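Long-range contact in glutaredoxin, CPYC type (Chlamydomonas reinhardtii, PDB 7NCV), which probably catalyses glutathione-dependent reduction of disulfides and binds an iron-sulfur cluster in an atypical way: residues P28-A33 with S71-F76. Residues are numbered along the deposited sequence; the frame is centred on the assembly and turned at random.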
ATOM      1  N   PRO A  28      -8.102 -11.469  -0.415  1.00 18.01           N
ATOM      2  CA  PRO A  28      -7.028 -12.271  -1.015  1.00 18.31           C
ATOM      3  C   PRO A  28      -6.078 -11.462  -1.869  1.00 19.35           C
ATOM      4  O   PRO A  28      -4.910 -11.851  -2.002  1.00 20.88           O
ATOM      5  CB  PRO A  28      -7.789 -13.336  -1.810  1.00 21.83           C
ATOM      6  CG  PRO A  28      -9.101 -12.675  -2.168  1.00 21.19           C
ATOM      7  CD  PRO A  28      -9.443 -11.827  -0.937  1.00 20.83           C
ATOM      8  N   TYR A  29      -6.512 -10.326  -2.429  1.00 18.31           N
ATOM      9  CA  TYR A  29      -5.545  -9.538  -3.176  1.00 17.70           C
ATOM     10  C   TYR A  29      -4.597  -8.796  -2.231  1.00 19.16           C
ATOM     11  O   TYR A  29      -3.425  -8.581  -2.583  1.00 18.18           O
ATOM     12  CB  TYR A  29      -6.258  -8.560  -4.145  1.00 20.67           C
ATOM     13  CG  TYR A  29      -6.800  -9.286  -5.364  1.00 23.48           C
ATOM     14  CD1 TYR A  29      -5.957  -9.583  -6.430  1.00 22.67           C
ATOM     15  CD2 TYR A  29      -8.106  -9.663  -5.438  1.00 27.11           C
ATOM     16  CE1 TYR A  29      -6.423 -10.268  -7.584  1.00 27.40           C
ATOM     17  CE2 TYR A  29      -8.571 -10.382  -6.569  1.00 27.59           C
ATOM     18  CZ  TYR A  29      -7.712 -10.646  -7.614  1.00 33.86           C
ATOM     19  OH  TYR A  29      -8.154 -11.304  -8.743  1.00 33.41           O
ATOM     20  N   CYS A  30      -5.061  -8.452  -1.032  1.00 18.24           N
ATOM     21  CA  CYS A  30      -4.166  -7.859  -0.026  1.00 17.31           C
ATOM     22  C   CYS A  30      -3.113  -8.880   0.375  1.00 18.49           C
ATOM     23  O   CYS A  30      -1.923  -8.558   0.502  1.00 17.07           O
ATOM     24  CB  CYS A  30      -4.973  -7.414   1.183  1.00 18.84           C
ATOM     25  SG  CYS A  30      -6.087  -6.008   0.865  1.00 21.08           S
ATOM     26  N   VAL A  31      -3.523 -10.152   0.526  1.00 17.24           N
ATOM     27  CA  VAL A  31      -2.568 -11.191   0.859  1.00 18.54           C
ATOM     28  C   VAL A  31      -1.558 -11.351  -0.268  1.00 18.77           C
ATOM     29  O   VAL A  31      -0.373 -11.546  -0.020  1.00 18.27           O
ATOM     30  CB  VAL A  31      -3.291 -12.522   1.179  1.00 18.68           C
ATOM     31  CG1 VAL A  31      -2.252 -13.647   1.436  1.00 20.62           C
ATOM     32  CG2 VAL A  31      -4.203 -12.331   2.366  1.00 18.33           C
ATOM     33  N   LYS A  32      -2.003 -11.293  -1.530  1.00 17.41           N
ATOM     34  CA  LYS A  32      -1.062 -11.412  -2.639  1.00 19.58           C
ATOM     35  C   LYS A  32      -0.006 -10.324  -2.550  1.00 18.87           C
ATOM     36  O   LYS A  32       1.187 -10.602  -2.736  1.00 19.15           O
ATOM     37  CB  LYS A  32      -1.845 -11.297  -3.945  1.00 22.15           C
ATOM     38  CG  LYS A  32      -1.045 -11.599  -5.197  1.00 25.04           C
ATOM     39  CD  LYS A  32      -1.949 -11.625  -6.448  1.00 27.55           C
ATOM     40  CE  LYS A  32      -2.955 -12.712  -6.440  1.00 42.07           C
ATOM     41  NZ  LYS A  32      -3.477 -12.847  -7.851  1.00 38.96           N
ATOM     42  N   ALA A  33      -0.418  -9.092  -2.219  1.00 16.35           N
ATOM     43  CA  ALA A  33       0.561  -8.017  -2.095  1.00 16.95           C
ATOM     44  C   ALA A  33       1.483  -8.227  -0.912  1.00 17.50           C
ATOM     45  O   ALA A  33       2.694  -8.019  -1.036  1.00 17.38           O
ATOM     46  CB  ALA A  33      -0.182  -6.703  -1.939  1.00 18.03           C
ATOM     47  N   SER A  71     -10.149   0.219  -4.530  1.00 25.62           N
ATOM     48  CA  SER A  71     -10.029  -1.086  -3.919  1.00 23.33           C
ATOM     49  C   SER A  71      -8.748  -1.234  -3.102  1.00 22.87           C
ATOM     50  O   SER A  71      -7.680  -0.684  -3.434  1.00 25.57           O
ATOM     51  CB  SER A  71     -10.060  -2.166  -4.995  1.00 27.17           C
ATOM     52  OG  SER A  71      -8.957  -1.989  -5.896  1.00 28.52           O
ATOM     53  N   VAL A  72      -8.855  -2.008  -2.020  1.00 23.07           N
ATOM     54  CA  VAL A  72      -7.634  -2.472  -1.365  1.00 19.59           C
ATOM     55  C   VAL A  72      -7.144  -3.736  -2.091  1.00 18.98           C
ATOM     56  O   VAL A  72      -7.965  -4.510  -2.649  1.00 21.43           O
ATOM     57  CB  VAL A  72      -7.857  -2.757   0.124  1.00 21.02           C
ATOM     58  CG1 VAL A  72      -8.074  -1.423   0.872  1.00 23.86           C
ATOM     59  CG2 VAL A  72      -8.965  -3.802   0.352  1.00 21.47           C
ATOM     60  N   PRO A  73      -5.845  -4.013  -2.100  1.00 17.13           N
ATOM     61  CA  PRO A  73      -4.798  -3.209  -1.470  1.00 17.37           C
ATOM     62  C   PRO A  73      -4.350  -2.050  -2.333  1.00 16.21           C
ATOM     63  O   PRO A  73      -4.524  -2.036  -3.576  1.00 18.24           O
ATOM     64  CB  PRO A  73      -3.606  -4.183  -1.345  1.00 16.33           C
ATOM     65  CG  PRO A  73      -3.785  -5.147  -2.573  1.00 18.22           C
ATOM     66  CD  PRO A  73      -5.286  -5.239  -2.772  1.00 17.96           C
ATOM     67  N   ARG A  74      -3.721  -1.075  -1.686  0.50 19.55           N
ATOM     68  CA  ARG A  74      -3.066   0.064  -2.362  0.50 13.93           C
ATOM     69  C   ARG A  74      -1.656   0.160  -1.806  0.50 16.02           C
ATOM     70  O   ARG A  74      -1.470   0.457  -0.621  0.50 28.14           O
ATOM     71  CB  ARG A  74      -3.854   1.371  -2.153  0.50 17.94           C
ATOM     72  CG  ARG A  74      -5.290   1.311  -2.733  0.50 22.14           C
ATOM     73  CD  ARG A  74      -5.290   1.555  -4.261  0.50 18.24           C
ATOM     74  NE  ARG A  74      -6.335   0.855  -5.003  0.50 23.28           N
ATOM     75  CZ  ARG A  74      -6.613   1.096  -6.283  0.50 23.57           C
ATOM     76  NH1 ARG A  74      -7.593   0.447  -6.934  0.50 23.54           N
ATOM     77  NH2 ARG A  74      -5.850   1.939  -6.933  0.50 18.47           N
ATOM     78  N   VAL A  75      -0.673  -0.201  -2.621  1.00 16.81           N
ATOM     79  CA  VAL A  75       0.722  -0.335  -2.198  1.00 15.96           C
ATOM     80  C   VAL A  75       1.504   0.880  -2.650  1.00 17.30           C
ATOM     81  O   VAL A  75       1.433   1.282  -3.835  1.00 18.33           O
ATOM     82  CB  VAL A  75       1.341  -1.602  -2.817  1.00 16.52           C
ATOM     83  CG1 VAL A  75       2.797  -1.720  -2.455  1.00 18.10           C
ATOM     84  CG2 VAL A  75       0.566  -2.854  -2.375  1.00 18.22           C
ATOM     85  N   PHE A  76       2.264   1.463  -1.713  1.00 17.12           N
ATOM     86  CA  PHE A  76       3.142   2.594  -2.019  1.00 16.98           C
ATOM     87  C   PHE A  76       4.568   2.277  -1.614  1.00 17.14           C
ATOM     88  O   PHE A  76       4.800   1.677  -0.553  1.00 16.42           O
ATOM     89  CB  PHE A  76       2.698   3.857  -1.252  1.00 17.71           C
ATOM     90  CG  PHE A  76       1.275   4.306  -1.555  1.00 17.43           C
ATOM     91  CD1 PHE A  76       0.170   3.667  -0.940  1.00 17.16           C
ATOM     92  CD2 PHE A  76       1.064   5.427  -2.356  1.00 20.90           C
ATOM     93  CE1 PHE A  76      -1.138   4.135  -1.166  1.00 19.35           C
ATOM     94  CE2 PHE A  76      -0.200   5.911  -2.577  1.00 21.93           C
ATOM     95  CZ  PHE A  76      -1.313   5.259  -1.997  1.00 22.11           C
TER
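Cys30 turns its SG anti to its own carbonyl carbon (chi1 -68°), which lays the sulfur against Val72 and Pro73. Val72 answers with CG2, set in the crowded position between backbone N and carbonyl carbon, 3.7 Å from Cys30 SG. Cys30 SG also lies 3.6 Å from Pro73 N; because a proline nitrogen carries no hydrogen, this approach is plain packing. The peptide before Pro73 is cis, the hallmark of the thioredoxin fold beside its CxxC helix, and it directs the ring at the first turn of helix 28-41. There Pro73 CG comes 3.5 Å from Tyr29 O and Pro73 CD 3.7 Å from Tyr29 CB, while the phenol end of Tyr29 leads away. Ala33, one turn on, has a methyl small enough to let the helix settle close: its CB meets Pro73 CG at 4.0 Å and Val75 CG2 at 3.9 Å. No hydrogen bond joins the segments. In one of the two modelled conformers of Arg74, its guanidinium grips Ser71 side-on, NE to Ser71 O and NH1 to Ser71 OG, spanning the loop that holds the cis peptide. An alanine at Pro73 would probably lose the cis bond's main support and open a gap beside Tyr29 and Ala33, leaving the Cys30 sulfur less firmly packed. Cys30 is the second cysteine of the pair with Cys27, reduced here. Around the contact, Pro73 and Cys30 touch strand 19-23 through Val21 and Ser23, Val75 hydrogen-bonds to strand 80-83, and Thr88 of helix 85-94 packs on both Ala33 and Val75.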